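Local coordinates for protein acinetobacter secreted protease CpaA (Acinetobacter nosocomialis M2, PDB 6O38) that is a secreted zinc metalloprotease, probably cleaving glycoproteins, that leaves the cell by type II secretion and binds the chaperone CpaB, probably before export, at residues A[283-294]-A[303-314]. Sequence-based numbering, arbitrary orientation.
Sequences SPTKVIDSTATI and QPTLKVKLSTSN
I288 and K307 lie at the heart of a parallel pairing between strands 285-288 and 305-310, whose short axes run 14° from one another. In parallel fashion, K286 and I288 supply both N-H and C=O: K307 N gives to K286 O at 2.9 Å, I288 N donates to K307 O at 3.0 Å, and K309 N reaches I288 O. Side chains alternate between the faces. On one, the aliphatic stem of K286 lies beside L306, pointing the same way, with CG 3.8 Å from L306 CD1, while the amide of Q303 packs on K286 CB. I288 and V308 follow on this face, branched residues suited to extended backbone. On the other, K307 leads its amine away to a salt bridge with E410, and V287 CG1 meets the methylene CE of K309.

Past the strands, N314 ties the loops together. With CG between its backbone N and carbonyl carbon (chi1 63°), its ND2 can donate to A292 O at 3.1 Å, almost in its own amide plane, and to K309 O at 2.9 Å. One short amide thus bridges both segments, and the type I turn from D289 to A292 brings A292 O to it. S311 is small enough to sit against S290, where its OG donates to a lone pair of S290 O at 2.7 Å. I294 is buried against V308, L310 and L319; its CD1 touches V308 CG1 and L310 CD2, at 3.6 Å each, and also lies near N314 ND2.

Further out, strand 330-335 continues the sheet beyond 305-310, and CpaB packs on P284 and S290. A non-strand connection leads from 285-288 to its parallel neighbour, a pairing consistent with the StcE-type beta-sandwich modules of this protease, in which 90-98 with 116-121 and 183-195 with 210-215 also pair in parallel.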
ATOM      1  N   SER A 283      -9.189 -10.389   1.123  1.00 36.40           N
ATOM      2  CA  SER A 283      -9.656 -11.556   1.855  1.00 35.97           C
ATOM      3  C   SER A 283      -8.758 -11.766   3.065  1.00 36.04           C
ATOM      4  O   SER A 283      -7.591 -11.360   3.042  1.00 36.28           O
ATOM      5  CB  SER A 283      -9.655 -12.810   0.968  1.00 35.69           C
ATOM      6  OG  SER A 283      -8.381 -13.024   0.388  1.00 35.84           O
ATOM      7  N   PRO A 284      -9.266 -12.390   4.126  1.00 35.57           N
ATOM      8  CA  PRO A 284      -8.458 -12.554   5.339  1.00 35.66           C
ATOM      9  C   PRO A 284      -7.359 -13.590   5.165  1.00 35.67           C
ATOM     10  O   PRO A 284      -7.401 -14.452   4.284  1.00 35.48           O
ATOM     11  CB  PRO A 284      -9.479 -13.011   6.391  1.00 36.04           C
ATOM     12  CG  PRO A 284     -10.821 -12.682   5.815  1.00 36.20           C
ATOM     13  CD  PRO A 284     -10.663 -12.798   4.337  1.00 35.77           C
ATOM     14  N   THR A 285      -6.358 -13.487   6.037  1.00 36.28           N
ATOM     15  CA  THR A 285      -5.251 -14.434   6.100  1.00 36.63           C
ATOM     16  C   THR A 285      -5.061 -14.852   7.548  1.00 36.96           C
ATOM     17  O   THR A 285      -4.791 -14.007   8.409  1.00 37.01           O
ATOM     18  CB  THR A 285      -3.958 -13.823   5.548  1.00 36.92           C
ATOM     19  OG1 THR A 285      -4.153 -13.427   4.184  1.00 37.00           O
ATOM     20  CG2 THR A 285      -2.817 -14.829   5.626  1.00 37.30           C
ATOM     21  N   LYS A 286      -5.204 -16.146   7.819  1.00 36.58           N
ATOM     22  CA  LYS A 286      -4.907 -16.678   9.142  1.00 37.20           C
ATOM     23  C   LYS A 286      -3.399 -16.810   9.307  1.00 37.37           C
ATOM     24  O   LYS A 286      -2.728 -17.430   8.474  1.00 37.61           O
ATOM     25  CB  LYS A 286      -5.589 -18.031   9.344  1.00 37.85           C
ATOM     26  CG  LYS A 286      -5.325 -18.670  10.699  1.00 38.58           C
ATOM     27  CD  LYS A 286      -6.091 -19.976  10.845  1.00 39.51           C
ATOM     28  CE  LYS A 286      -5.817 -20.639  12.186  1.00 40.62           C
ATOM     29  NZ  LYS A 286      -5.863 -19.668  13.315  1.00 40.60           N
ATOM     30  N   VAL A 287      -2.865 -16.223  10.374  1.00 36.68           N
ATOM     31  CA  VAL A 287      -1.426 -16.154  10.598  1.00 37.17           C
ATOM     32  C   VAL A 287      -1.107 -16.831  11.923  1.00 37.73           C
ATOM     33  O   VAL A 287      -1.616 -16.425  12.976  1.00 37.87           O
ATOM     34  CB  VAL A 287      -0.917 -14.704  10.592  1.00 37.26           C
ATOM     35  CG1 VAL A 287       0.561 -14.660  10.949  1.00 37.93           C
ATOM     36  CG2 VAL A 287      -1.161 -14.063   9.236  1.00 36.85           C
ATOM     37  N   ILE A 288      -0.271 -17.863  11.869  1.00 39.96           N
ATOM     38  CA  ILE A 288       0.313 -18.480  13.053  1.00 40.58           C
ATOM     39  C   ILE A 288       1.741 -17.953  13.142  1.00 40.99           C
ATOM     40  O   ILE A 288       2.635 -18.424  12.432  1.00 41.31           O
ATOM     41  CB  ILE A 288       0.272 -20.008  12.978  1.00 41.09           C
ATOM     42  CG1 ILE A 288      -1.141 -20.490  12.645  1.00 40.86           C
ATOM     43  CG2 ILE A 288       0.745 -20.618  14.289  1.00 41.62           C
ATOM     44  CD1 ILE A 288      -1.249 -21.991  12.467  1.00 41.48           C
ATOM     45  N   ASP A 289       1.966 -16.974  14.017  1.00 46.48           N
ATOM     46  CA  ASP A 289       3.227 -16.251  14.028  1.00 46.91           C
ATOM     47  C   ASP A 289       4.278 -16.996  14.850  1.00 47.58           C
ATOM     48  O   ASP A 289       4.030 -18.063  15.416  1.00 47.80           O
ATOM     49  CB  ASP A 289       3.020 -14.823  14.537  1.00 47.06           C
ATOM     50  CG  ASP A 289       2.392 -14.770  15.921  1.00 47.52           C
ATOM     51  OD1 ASP A 289       2.260 -15.826  16.573  1.00 48.00           O
ATOM     52  OD2 ASP A 289       2.031 -13.657  16.362  1.00 47.82           O
ATOM     53  N   SER A 290       5.478 -16.413  14.915  1.00 47.39           N
ATOM     54  CA  SER A 290       6.642 -17.077  15.491  1.00 48.23           C
ATOM     55  C   SER A 290       6.525 -17.318  16.991  1.00 48.51           C
ATOM     56  O   SER A 290       7.347 -18.057  17.543  1.00 49.27           O
ATOM     57  CB  SER A 290       7.900 -16.258  15.198  1.00 48.67           C
ATOM     58  OG  SER A 290       7.754 -14.923  15.646  1.00 48.53           O
ATOM     59  N   THR A 291       5.540 -16.721  17.661  1.00 49.10           N
ATOM     60  CA  THR A 291       5.332 -16.950  19.085  1.00 49.55           C
ATOM     61  C   THR A 291       4.173 -17.895  19.377  1.00 49.39           C
ATOM     62  O   THR A 291       4.021 -18.324  20.525  1.00 49.79           O
ATOM     63  CB  THR A 291       5.096 -15.619  19.811  1.00 49.77           C
ATOM     64  OG1 THR A 291       4.020 -14.911  19.183  1.00 49.06           O
ATOM     65  CG2 THR A 291       6.353 -14.762  19.773  1.00 50.64           C
ATOM     66  N   ALA A 292       3.364 -18.228  18.377  1.00 45.33           N
ATOM     67  CA  ALA A 292       2.230 -19.119  18.558  1.00 45.19           C
ATOM     68  C   ALA A 292       2.619 -20.562  18.249  1.00 45.64           C
ATOM     69  O   ALA A 292       3.565 -20.834  17.508  1.00 45.84           O
ATOM     70  CB  ALA A 292       1.060 -18.690  17.671  1.00 44.44           C
ATOM     71  N   THR A 293       1.868 -21.490  18.836  1.00 42.51           N
ATOM     72  CA  THR A 293       2.106 -22.907  18.602  1.00 42.94           C
ATOM     73  C   THR A 293       1.625 -23.310  17.213  1.00 42.64           C
ATOM     74  O   THR A 293       0.532 -22.936  16.782  1.00 42.04           O
ATOM     75  CB  THR A 293       1.396 -23.746  19.664  1.00 43.42           C
ATOM     76  OG1 THR A 293       1.815 -23.319  20.965  1.00 43.88           O
ATOM     77  CG2 THR A 293       1.723 -25.222  19.491  1.00 44.03           C
ATOM     78  N   ILE A 294       2.451 -24.079  16.517  1.00 40.21           N
ATOM     79  CA  ILE A 294       2.165 -24.558  15.169  1.00 39.99           C
ATOM     80  C   ILE A 294       1.798 -26.034  15.264  1.00 40.47           C
ATOM     81  O   ILE A 294       2.581 -26.826  15.804  1.00 41.03           O
ATOM     82  CB  ILE A 294       3.362 -24.349  14.229  1.00 40.25           C
ATOM     83  CG1 ILE A 294       3.692 -22.860  14.115  1.00 39.79           C
ATOM     84  CG2 ILE A 294       3.075 -24.943  12.859  1.00 40.42           C
ATOM     85  CD1 ILE A 294       5.004 -22.577  13.425  1.00 40.28           C
ATOM     86  N   GLN A 303     -10.197 -19.802   5.228  1.00 35.31           N
ATOM     87  CA  GLN A 303     -10.020 -18.537   4.526  1.00 34.25           C
ATOM     88  C   GLN A 303      -9.107 -18.783   3.330  1.00 33.84           C
ATOM     89  O   GLN A 303      -8.471 -19.842   3.255  1.00 34.43           O
ATOM     90  CB  GLN A 303      -9.440 -17.466   5.463  1.00 34.10           C
ATOM     91  CG  GLN A 303      -8.075 -17.788   6.048  1.00 34.24           C
ATOM     92  CD  GLN A 303      -8.132 -18.839   7.138  1.00 35.30           C
ATOM     93  OE1 GLN A 303      -8.838 -18.681   8.134  1.00 35.82           O
ATOM     94  NE2 GLN A 303      -7.384 -19.921   6.954  1.00 35.84           N
ATOM     95  N   PRO A 304      -9.024 -17.859   2.368  1.00 33.01           N
ATOM     96  CA  PRO A 304      -8.234 -18.141   1.158  1.00 33.06           C
ATOM     97  C   PRO A 304      -6.746 -18.363   1.399  1.00 33.51           C
ATOM     98  O   PRO A 304      -6.099 -18.999   0.557  1.00 34.01           O
ATOM     99  CB  PRO A 304      -8.477 -16.902   0.287  1.00 32.62           C
ATOM    100  CG  PRO A 304      -9.806 -16.404   0.723  1.00 32.41           C
ATOM    101  CD  PRO A 304      -9.844 -16.644   2.204  1.00 32.62           C
ATOM    102  N   THR A 305      -6.174 -17.872   2.498  1.00 33.32           N
ATOM    103  CA  THR A 305      -4.731 -17.957   2.687  1.00 33.65           C
ATOM    104  C   THR A 305      -4.390 -18.238   4.144  1.00 33.99           C
ATOM    105  O   THR A 305      -5.057 -17.752   5.064  1.00 33.84           O
ATOM    106  CB  THR A 305      -4.041 -16.654   2.248  1.00 33.55           C
ATOM    107  OG1 THR A 305      -4.557 -16.242   0.977  1.00 33.42           O
ATOM    108  CG2 THR A 305      -2.535 -16.841   2.142  1.00 34.14           C
ATOM    109  N   LEU A 306      -3.330 -19.022   4.340  1.00 33.16           N
ATOM    110  CA  LEU A 306      -2.802 -19.330   5.660  1.00 33.69           C
ATOM    111  C   LEU A 306      -1.292 -19.159   5.625  1.00 34.08           C
ATOM    112  O   LEU A 306      -0.631 -19.694   4.729  1.00 34.58           O
ATOM    113  CB  LEU A 306      -3.161 -20.763   6.081  1.00 34.48           C
ATOM    114  CG  LEU A 306      -2.389 -21.337   7.276  1.00 35.24           C
ATOM    115  CD1 LEU A 306      -2.852 -20.709   8.583  1.00 34.99           C
ATOM    116  CD2 LEU A 306      -2.508 -22.855   7.333  1.00 36.29           C
ATOM    117  N   LYS A 307      -0.749 -18.419   6.588  1.00 36.01           N
ATOM    118  CA  LYS A 307       0.686 -18.180   6.674  1.00 36.54           C
ATOM    119  C   LYS A 307       1.205 -18.710   8.001  1.00 37.04           C
ATOM    120  O   LYS A 307       0.666 -18.378   9.060  1.00 36.73           O
ATOM    121  CB  LYS A 307       1.029 -16.700   6.515  1.00 36.35           C
ATOM    122  CG  LYS A 307       2.532 -16.454   6.360  1.00 37.28           C
ATOM    123  CD  LYS A 307       2.843 -15.012   5.992  1.00 37.39           C
ATOM    124  CE  LYS A 307       2.383 -14.683   4.581  1.00 37.12           C
ATOM    125  NZ  LYS A 307       2.779 -13.302   4.205  1.00 37.38           N
ATOM    126  N   VAL A 308       2.250 -19.530   7.943  1.00 37.17           N
ATOM    127  CA  VAL A 308       2.838 -20.167   9.116  1.00 37.85           C
ATOM    128  C   VAL A 308       4.256 -19.642   9.279  1.00 38.42           C
ATOM    129  O   VAL A 308       5.031 -19.632   8.315  1.00 38.95           O
ATOM    130  CB  VAL A 308       2.836 -21.701   8.989  1.00 38.61           C
ATOM    131  CG1 VAL A 308       3.490 -22.328  10.204  1.00 39.44           C
ATOM    132  CG2 VAL A 308       1.412 -22.208   8.808  1.00 38.18           C
ATOM    133  N   LYS A 309       4.595 -19.211  10.493  1.00 40.88           N
ATOM    134  CA  LYS A 309       5.884 -18.585  10.789  1.00 41.50           C
ATOM    135  C   LYS A 309       6.660 -19.472  11.759  1.00 42.30           C
ATOM    136  O   LYS A 309       6.424 -19.443  12.972  1.00 42.17           O
ATOM    137  CB  LYS A 309       5.681 -17.184  11.362  1.00 41.02           C
ATOM    138  CG  LYS A 309       5.141 -16.181  10.357  1.00 40.47           C
ATOM    139  CD  LYS A 309       5.234 -14.760  10.882  1.00 40.35           C
ATOM    140  CE  LYS A 309       4.331 -13.818  10.101  1.00 39.73           C
ATOM    141  NZ  LYS A 309       4.500 -12.398  10.521  1.00 40.14           N
ATOM    142  N   LEU A 310       7.593 -20.253  11.219  1.00 40.61           N
ATOM    143  CA  LEU A 310       8.429 -21.126  12.030  1.00 41.61           C
ATOM    144  C   LEU A 310       9.562 -20.340  12.676  1.00 42.20           C
ATOM    145  O   LEU A 310      10.204 -19.505  12.034  1.00 42.44           O
ATOM    146  CB  LEU A 310       9.004 -22.260  11.180  1.00 42.54           C
ATOM    147  CG  LEU A 310       8.059 -23.397  10.797  1.00 42.39           C
ATOM    148  CD1 LEU A 310       8.605 -24.162   9.604  1.00 43.37           C
ATOM    149  CD2 LEU A 310       7.854 -24.329  11.979  1.00 42.60           C
ATOM    150  N   SER A 311       9.805 -20.615  13.955  1.00 44.89           N
ATOM    151  CA  SER A 311      10.892 -19.997  14.699  1.00 45.62           C
ATOM    152  C   SER A 311      11.532 -21.057  15.586  1.00 46.53           C
ATOM    153  O   SER A 311      11.150 -22.230  15.563  1.00 46.72           O
ATOM    154  CB  SER A 311      10.396 -18.806  15.526  1.00 45.02           C
ATOM    155  OG  SER A 311       9.618 -19.239  16.629  1.00 44.99           O
ATOM    156  N   THR A 312      12.523 -20.634  16.373  1.00 47.05           N
ATOM    157  CA  THR A 312      13.189 -21.561  17.282  1.00 48.01           C
ATOM    158  C   THR A 312      12.247 -22.021  18.391  1.00 47.59           C
ATOM    159  O   THR A 312      12.303 -23.179  18.820  1.00 48.09           O
ATOM    160  CB  THR A 312      14.439 -20.905  17.872  1.00 48.90           C
ATOM    161  OG1 THR A 312      15.334 -20.543  16.813  1.00 49.48           O
ATOM    162  CG2 THR A 312      15.153 -21.855  18.825  1.00 49.85           C
ATOM    163  N   SER A 313      11.362 -21.136  18.850  1.00 48.12           N
ATOM    164  CA  SER A 313      10.491 -21.443  19.978  1.00 47.91           C
ATOM    165  C   SER A 313       9.236 -22.209  19.581  1.00 47.16           C
ATOM    166  O   SER A 313       8.558 -22.746  20.464  1.00 47.27           O
ATOM    167  CB  SER A 313      10.096 -20.152  20.701  1.00 47.64           C
ATOM    168  OG  SER A 313       9.491 -19.230  19.810  1.00 47.14           O
ATOM    169  N   ASN A 314       8.903 -22.279  18.288  1.00 44.78           N
ATOM    170  CA  ASN A 314       7.756 -23.057  17.832  1.00 44.23           C
ATOM    171  C   ASN A 314       8.140 -24.050  16.741  1.00 44.59           C
ATOM    172  O   ASN A 314       7.272 -24.495  15.984  1.00 44.12           O
ATOM    173  CB  ASN A 314       6.624 -22.143  17.346  1.00 43.15           C
ATOM    174  CG  ASN A 314       7.010 -21.308  16.131  1.00 42.79           C
ATOM    175  OD1 ASN A 314       8.096 -21.456  15.570  1.00 43.40           O
ATOM    176  ND2 ASN A 314       6.110 -20.425  15.719  1.00 41.88           N
TER
HETATM  177  O   HOH W   1      -6.751 -14.530   1.972  1.00 35.68           O